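Side-chain contact in IclR family transcriptional regulator (Brucella abortus, PDB 5WHM), which probably represses transcription by binding DNA through an N-terminal helix-turn-helix domain, as an IclR-type regulator: residues L30-C35 with Q46-K51. Residues are numbered along the deposited sequence; the frame is centred on the assembly and turned at random.
Sequences LEVLRC and QEIAHK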
# COMPACT_ATOMS: atom_id res chain seq x y z
N LEU C 30 -13.32 8.22 -3.06
CA LEU C 30 -12.14 8.04 -2.21
C LEU C 30 -12.52 8.10 -0.73
O LEU C 30 -11.93 7.38 0.09
CB LEU C 30 -11.08 9.09 -2.53
CG LEU C 30 -10.43 8.83 -3.89
CD1 LEU C 30 -9.72 10.07 -4.36
CD2 LEU C 30 -9.42 7.71 -3.77
N GLU C 31 -13.51 8.93 -0.39
CA GLU C 31 -14.02 8.95 0.98
C GLU C 31 -14.64 7.59 1.36
O GLU C 31 -14.49 7.14 2.50
CB GLU C 31 -15.04 10.07 1.10
CG GLU C 31 -15.12 10.77 2.41
CD GLU C 31 -13.76 11.23 2.98
OE1 GLU C 31 -12.94 11.87 2.28
OE2 GLU C 31 -13.52 10.95 4.16
N VAL C 32 -15.34 6.94 0.42
CA VAL C 32 -15.81 5.57 0.65
C VAL C 32 -14.63 4.63 0.92
O VAL C 32 -14.64 3.84 1.87
CB VAL C 32 -16.65 5.07 -0.55
CG1 VAL C 32 -16.84 3.53 -0.49
CG2 VAL C 32 -18.02 5.81 -0.61
N LEU C 33 -13.60 4.68 0.07
CA LEU C 33 -12.46 3.78 0.30
C LEU C 33 -11.77 4.08 1.63
O LEU C 33 -11.26 3.15 2.27
CB LEU C 33 -11.44 3.91 -0.84
CG LEU C 33 -11.89 3.34 -2.18
CD1 LEU C 33 -10.88 3.74 -3.27
CD2 LEU C 33 -12.04 1.80 -2.06
N ARG C 34 -11.78 5.34 2.08
CA ARG C 34 -11.16 5.65 3.37
C ARG C 34 -11.94 5.11 4.57
O ARG C 34 -11.43 5.16 5.69
CB ARG C 34 -11.01 7.16 3.55
CG ARG C 34 -9.94 7.82 2.70
CD ARG C 34 -9.74 9.27 3.18
NE ARG C 34 -8.64 9.96 2.50
CZ ARG C 34 -7.43 10.16 3.03
NH1 ARG C 34 -6.49 10.80 2.33
NH2 ARG C 34 -7.16 9.73 4.26
N CYS C 35 -13.18 4.63 4.36
CA CYS C 35 -13.95 4.06 5.47
C CYS C 35 -13.34 2.75 5.95
O CYS C 35 -13.60 2.35 7.08
CB CYS C 35 -15.39 3.77 5.03
SG CYS C 35 -16.36 5.25 4.88
N GLN C 46 -24.94 0.63 4.21
CA GLN C 46 -25.51 1.48 5.26
C GLN C 46 -24.45 1.99 6.24
O GLN C 46 -24.51 3.14 6.68
CB GLN C 46 -26.62 0.74 6.02
CG GLN C 46 -27.37 1.65 7.01
CD GLN C 46 -28.19 2.76 6.32
OE1 GLN C 46 -29.30 2.52 5.83
NE2 GLN C 46 -27.64 3.98 6.28
N GLU C 47 -23.49 1.14 6.61
CA GLU C 47 -22.37 1.61 7.43
C GLU C 47 -21.59 2.70 6.71
O GLU C 47 -21.16 3.68 7.32
CB GLU C 47 -21.42 0.46 7.78
CG GLU C 47 -21.96 -0.55 8.78
CD GLU C 47 -21.17 -1.86 8.74
OE1 GLU C 47 -20.35 -2.10 9.67
OE2 GLU C 47 -21.36 -2.66 7.78
N ILE C 48 -21.40 2.54 5.40
CA ILE C 48 -20.64 3.53 4.64
C ILE C 48 -21.41 4.84 4.53
O ILE C 48 -20.83 5.92 4.62
CB ILE C 48 -20.23 2.96 3.27
CG1 ILE C 48 -19.24 1.80 3.47
CG2 ILE C 48 -19.60 4.04 2.39
CD1 ILE C 48 -19.02 0.97 2.22
N ALA C 49 -22.74 4.77 4.36
CA ALA C 49 -23.55 5.99 4.35
C ALA C 49 -23.47 6.70 5.69
O ALA C 49 -23.41 7.94 5.75
CB ALA C 49 -25.02 5.68 4.04
N HIS C 50 -23.51 5.94 6.79
CA HIS C 50 -23.45 6.57 8.10
C HIS C 50 -22.10 7.25 8.30
O HIS C 50 -22.03 8.39 8.76
CB HIS C 50 -23.73 5.56 9.21
CG HIS C 50 -23.59 6.13 10.59
ND1 HIS C 50 -22.38 6.22 11.25
CD2 HIS C 50 -24.51 6.69 11.42
CE1 HIS C 50 -22.57 6.79 12.43
NE2 HIS C 50 -23.85 7.08 12.55
N LYS C 51 -21.00 6.56 7.94
CA LYS C 51 -19.66 7.11 8.14
C LYS C 51 -19.41 8.34 7.28
O LYS C 51 -18.71 9.27 7.71
CB LYS C 51 -18.59 6.06 7.80
CG LYS C 51 -18.44 4.94 8.81
CD LYS C 51 -17.33 3.97 8.29
CE LYS C 51 -17.12 2.77 9.20
NZ LYS C 51 -16.83 3.23 10.56
O HOH W 1 -13.93 3.90 9.35
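Cys35, at the C-terminal side of helix 24-33 in the DNA-binding domain, meets Ile48 and Lys51 of helix 45-52. The Cys35 sulfur faces both: SG sits 3.8 Å from both CB and CD of Lys51, and reaches Ile48 CG2 more loosely, at 4.3 Å. Its chi1 of -74° turns the sulfur away from the carbonyl carbon and over toward helix 45-52, between those two residues. Lys51 lies alongside the cysteine, its CD also touching Cys35 CB; the chain runs straight as far as CE, and the turn at chi4 (-55°) brings NZ to a water that bridges to Cys35 O. The main partner of the ammonium group is Glu40, in a salt bridge from the loop joining the helices; the water adds a weak bond to NZ at 3.2 Å and donates to Cys35 O at 2.8 Å.

Deeper in, Ile48 points its branch methyl at Val32, and the two side chains cross at about a right angle. Ile48 CG2 touches both valine methyls, 3.8 Å from CG2 and 4.0 Å from CG1. No direct hydrogen bond links the two segments, so the join is essentially apolar, with the polar end of Lys51 at its exposed edge. Leu43, in the loop before helix 45-52, touches Cys35. Helices 45-52 and 56-69 form the helix-turn-helix, the second probably the recognition helix, and helix 24-33 packs against both: Leu62 and Leu66 touch Val32, and Val59 touches Ile48.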